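Local coordinates for Fe2OG dioxygenase domain-containing protein (Pseudomonas putida, PDB 4J25), which probably hydroxylates prolyl residues of a protein substrate as an iron- and 2-oxoglutarate-dependent dioxygenase of the prolyl-4-hydroxylase type, at residues 44-49 with 186-191. Residues are numbered along the deposited sequence; the frame is centred on the assembly and turned at random.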
ATOM      1  N   TRP A  44       0.589  12.110   2.910  1.00 15.39           N
ATOM      2  CA  TRP A  44      -0.168  10.909   2.550  1.00 15.98           C
ATOM      3  C   TRP A  44      -1.058  11.154   1.350  1.00 17.21           C
ATOM      4  O   TRP A  44      -1.337  12.296   1.002  1.00 17.90           O
ATOM      5  CB  TRP A  44      -1.013  10.415   3.732  1.00 14.78           C
ATOM      6  CG  TRP A  44      -2.146  11.317   4.094  1.00 17.11           C
ATOM      7  CD1 TRP A  44      -2.071  12.508   4.783  1.00 17.67           C
ATOM      8  CD2 TRP A  44      -3.535  11.120   3.792  1.00 17.38           C
ATOM      9  NE1 TRP A  44      -3.321  13.050   4.921  1.00 17.10           N
ATOM     10  CE2 TRP A  44      -4.238  12.220   4.332  1.00 17.71           C
ATOM     11  CE3 TRP A  44      -4.250  10.122   3.123  1.00 17.93           C
ATOM     12  CZ2 TRP A  44      -5.621  12.351   4.221  1.00 18.81           C
ATOM     13  CZ3 TRP A  44      -5.639  10.242   3.026  1.00 18.38           C
ATOM     14  CH2 TRP A  44      -6.307  11.350   3.567  1.00 20.56           C
ATOM     15  N   SER A  45      -1.513  10.070   0.721  1.00 15.31           N
ATOM     16  CA  SER A  45      -2.369  10.176  -0.440  1.00 16.12           C
ATOM     17  C   SER A  45      -3.268   8.944  -0.494  1.00 15.96           C
ATOM     18  O   SER A  45      -2.883   7.857  -0.057  1.00 15.49           O
ATOM     19  CB  SER A  45      -1.533  10.270  -1.708  1.00 16.20           C
ATOM     20  OG  SER A  45      -2.326  10.596  -2.832  1.00 17.15           O
ATOM     21  N   GLN A  46      -4.476   9.139  -0.990  1.00 17.97           N
ATOM     22  CA  GLN A  46      -5.414   8.042  -1.206  1.00 18.65           C
ATOM     23  C   GLN A  46      -6.009   8.142  -2.606  1.00 20.56           C
ATOM     24  O   GLN A  46      -6.443   9.211  -3.026  1.00 22.90           O
ATOM     25  CB  GLN A  46      -6.503   8.074  -0.146  1.00 18.94           C
ATOM     26  CG  GLN A  46      -7.593   6.985  -0.323  1.00 22.64           C
ATOM     27  CD  GLN A  46      -8.673   7.041   0.747  1.00 24.40           C
ATOM     28  OE1 GLN A  46      -9.758   6.509   0.571  1.00 25.67           O
ATOM     29  NE2 GLN A  46      -8.373   7.668   1.870  1.00 25.13           N
ATOM     30  N   GLN A  47      -6.023   7.023  -3.334  1.00 20.26           N
ATOM     31  CA  GLN A  47      -6.498   7.003  -4.711  1.00 20.56           C
ATOM     32  C   GLN A  47      -7.484   5.876  -4.894  1.00 20.53           C
ATOM     33  O   GLN A  47      -7.133   4.719  -4.691  1.00 20.41           O
ATOM     34  CB  GLN A  47      -5.342   6.768  -5.677  1.00 22.60           C
ATOM     35  CG  GLN A  47      -4.245   7.791  -5.562  1.00 23.88           C
ATOM     36  CD  GLN A  47      -4.711   9.147  -5.997  1.00 25.89           C
ATOM     37  OE1 GLN A  47      -5.509   9.270  -6.926  1.00 28.47           O
ATOM     38  NE2 GLN A  47      -4.244  10.178  -5.314  1.00 25.33           N
ATOM     39  N   ALA A  48      -8.709   6.200  -5.286  1.00 21.27           N
ATOM     40  CA  ALA A  48      -9.697   5.167  -5.573  1.00 22.06           C
ATOM     41  C   ALA A  48      -9.442   4.641  -6.979  1.00 23.27           C
ATOM     42  O   ALA A  48      -8.922   5.360  -7.832  1.00 21.92           O
ATOM     43  CB  ALA A  48     -11.119   5.733  -5.457  1.00 22.86           C
ATOM     44  N   HIS A  49      -9.817   3.387  -7.222  1.00 25.34           N
ATOM     45  CA  HIS A  49      -9.672   2.793  -8.546  1.00 24.07           C
ATOM     46  C   HIS A  49      -8.270   2.998  -9.125  1.00 23.67           C
ATOM     47  O   HIS A  49      -8.110   3.419 -10.273  1.00 23.51           O
ATOM     48  CB  HIS A  49     -10.734   3.376  -9.469  1.00 26.52           C
ATOM     49  CG  HIS A  49     -12.121   3.247  -8.923  1.00 30.21           C
ATOM     50  ND1 HIS A  49     -12.651   2.037  -8.525  1.00 31.93           N
ATOM     51  CD2 HIS A  49     -13.078   4.174  -8.683  1.00 32.67           C
ATOM     52  CE1 HIS A  49     -13.884   2.222  -8.085  1.00 33.32           C
ATOM     53  NE2 HIS A  49     -14.166   3.509  -8.169  1.00 33.97           N
ATOM     54  N   HIS A 186      -8.169   9.882  10.163  1.00 20.98           N
ATOM     55  CA  HIS A 186      -8.854   9.536   8.911  1.00 20.54           C
ATOM     56  C   HIS A 186      -8.935   8.023   8.738  1.00 20.62           C
ATOM     57  O   HIS A 186      -7.901   7.354   8.732  1.00 19.96           O
ATOM     58  CB  HIS A 186      -8.102  10.133   7.715  1.00 21.34           C
ATOM     59  CG  HIS A 186      -8.739   9.849   6.388  1.00 21.23           C
ATOM     60  ND1 HIS A 186     -10.024  10.242   6.086  1.00 23.40           N
ATOM     61  CD2 HIS A 186      -8.275   9.211   5.284  1.00 22.36           C
ATOM     62  CE1 HIS A 186     -10.329   9.865   4.860  1.00 23.25           C
ATOM     63  NE2 HIS A 186      -9.283   9.238   4.349  1.00 24.68           N
ATOM     64  N   ASP A 187     -10.157   7.492   8.604  1.00 20.06           N
ATOM     65  CA  ASP A 187     -10.371   6.085   8.315  1.00 21.25           C
ATOM     66  C   ASP A 187     -10.365   5.829   6.804  1.00 22.12           C
ATOM     67  O   ASP A 187     -10.962   6.575   6.037  1.00 22.32           O
ATOM     68  CB  ASP A 187     -11.710   5.617   8.895  1.00 23.82           C
ATOM     69  CG  ASP A 187     -11.681   5.512  10.404  1.00 25.61           C
ATOM     70  OD1 ASP A 187     -10.633   5.845  10.985  1.00 25.21           O
ATOM     71  OD2 ASP A 187     -12.693   5.104  11.015  1.00 26.25           O
ATOM     72  N   VAL A 188      -9.698   4.757   6.390  1.00 21.82           N
ATOM     73  CA  VAL A 188      -9.837   4.251   5.035  1.00 22.16           C
ATOM     74  C   VAL A 188     -10.524   2.886   5.040  1.00 21.56           C
ATOM     75  O   VAL A 188     -10.050   1.953   5.687  1.00 21.24           O
ATOM     76  CB  VAL A 188      -8.455   4.106   4.363  1.00 20.83           C
ATOM     77  CG1 VAL A 188      -8.615   3.591   2.921  1.00 20.56           C
ATOM     78  CG2 VAL A 188      -7.748   5.423   4.356  1.00 21.26           C
ATOM     79  N   GLU A 189     -11.637   2.756   4.328  1.00 21.66           N
ATOM     80  CA  GLU A 189     -12.257   1.448   4.140  1.00 22.22           C
ATOM     81  C   GLU A 189     -11.449   0.682   3.104  1.00 17.88           C
ATOM     82  O   GLU A 189     -11.095   1.232   2.074  1.00 17.42           O
ATOM     83  CB  GLU A 189     -13.724   1.545   3.688  1.00 25.49           C
ATOM     84  CG  GLU A 189     -14.652   2.116   4.743  1.00 30.12           C
ATOM     85  CD  GLU A 189     -16.128   1.936   4.417  1.00 35.86           C
ATOM     86  OE1 GLU A 189     -16.469   1.034   3.614  1.00 38.37           O
ATOM     87  OE2 GLU A 189     -16.948   2.704   4.974  1.00 37.84           O
ATOM     88  N   PRO A 190     -11.156  -0.587   3.386  1.00 17.74           N
ATOM     89  CA  PRO A 190     -10.306  -1.422   2.522  1.00 18.30           C
ATOM     90  C   PRO A 190     -11.058  -1.923   1.284  1.00 17.80           C
ATOM     91  O   PRO A 190     -11.179  -3.123   1.051  1.00 17.98           O
ATOM     92  CB  PRO A 190      -9.933  -2.570   3.446  1.00 18.58           C
ATOM     93  CG  PRO A 190     -11.182  -2.737   4.300  1.00 20.84           C
ATOM     94  CD  PRO A 190     -11.676  -1.338   4.542  1.00 18.16           C
ATOM     95  N   VAL A 191     -11.526  -0.968   0.489  1.00 19.31           N
ATOM     96  CA  VAL A 191     -12.346  -1.198  -0.697  1.00 23.51           C
ATOM     97  C   VAL A 191     -11.490  -1.543  -1.920  1.00 23.69           C
ATOM     98  O   VAL A 191     -10.435  -0.956  -2.142  1.00 22.46           O
ATOM     99  CB  VAL A 191     -13.158   0.073  -0.981  1.00 26.38           C
ATOM    100  CG1 VAL A 191     -13.778   0.054  -2.370  1.00 29.70           C
ATOM    101  CG2 VAL A 191     -14.224   0.237   0.086  1.00 27.62           C
TER
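Side chains of Trp44 and Gln46 meet those of His186 and Val188 in a sheet-to-sheet contact, mixed aromatic, polar and aliphatic, between strand 44-47, which extends the larger sheet of the double-stranded beta-helix fold beside 195-199, and the edge strand 185-188 of the smaller sheet. The strand axes run 10.5 Å apart at 38°, a spacing bridged by side chains alone. Trp44 brings CZ3 and CH2 of its six-membered ring to the imidazole, CH2 lying 3.4 Å from CD2 of His186, with the planes at an oblique 40°. Gln46 reaches across with CG anti to the backbone N (chi1 177°) and the chain extended beyond, which carries its amide to the imidazole edge. There NE2 of Gln46 gives a weak, bent hydrogen bond of 3.1 Å to NE2 of His186. The Val188 methyls lie against the same amide, while Val188 packs on Tyr163 and Val196, about 7 Å from the bound N-oxalylglycine. A leucine in place of His186 would probably cost Gln46 NE2 its acceptor and Trp44 the flat ring beside CH2 and CZ3. If the weak bond holds, it would favour an imidazole without a proton on NE2.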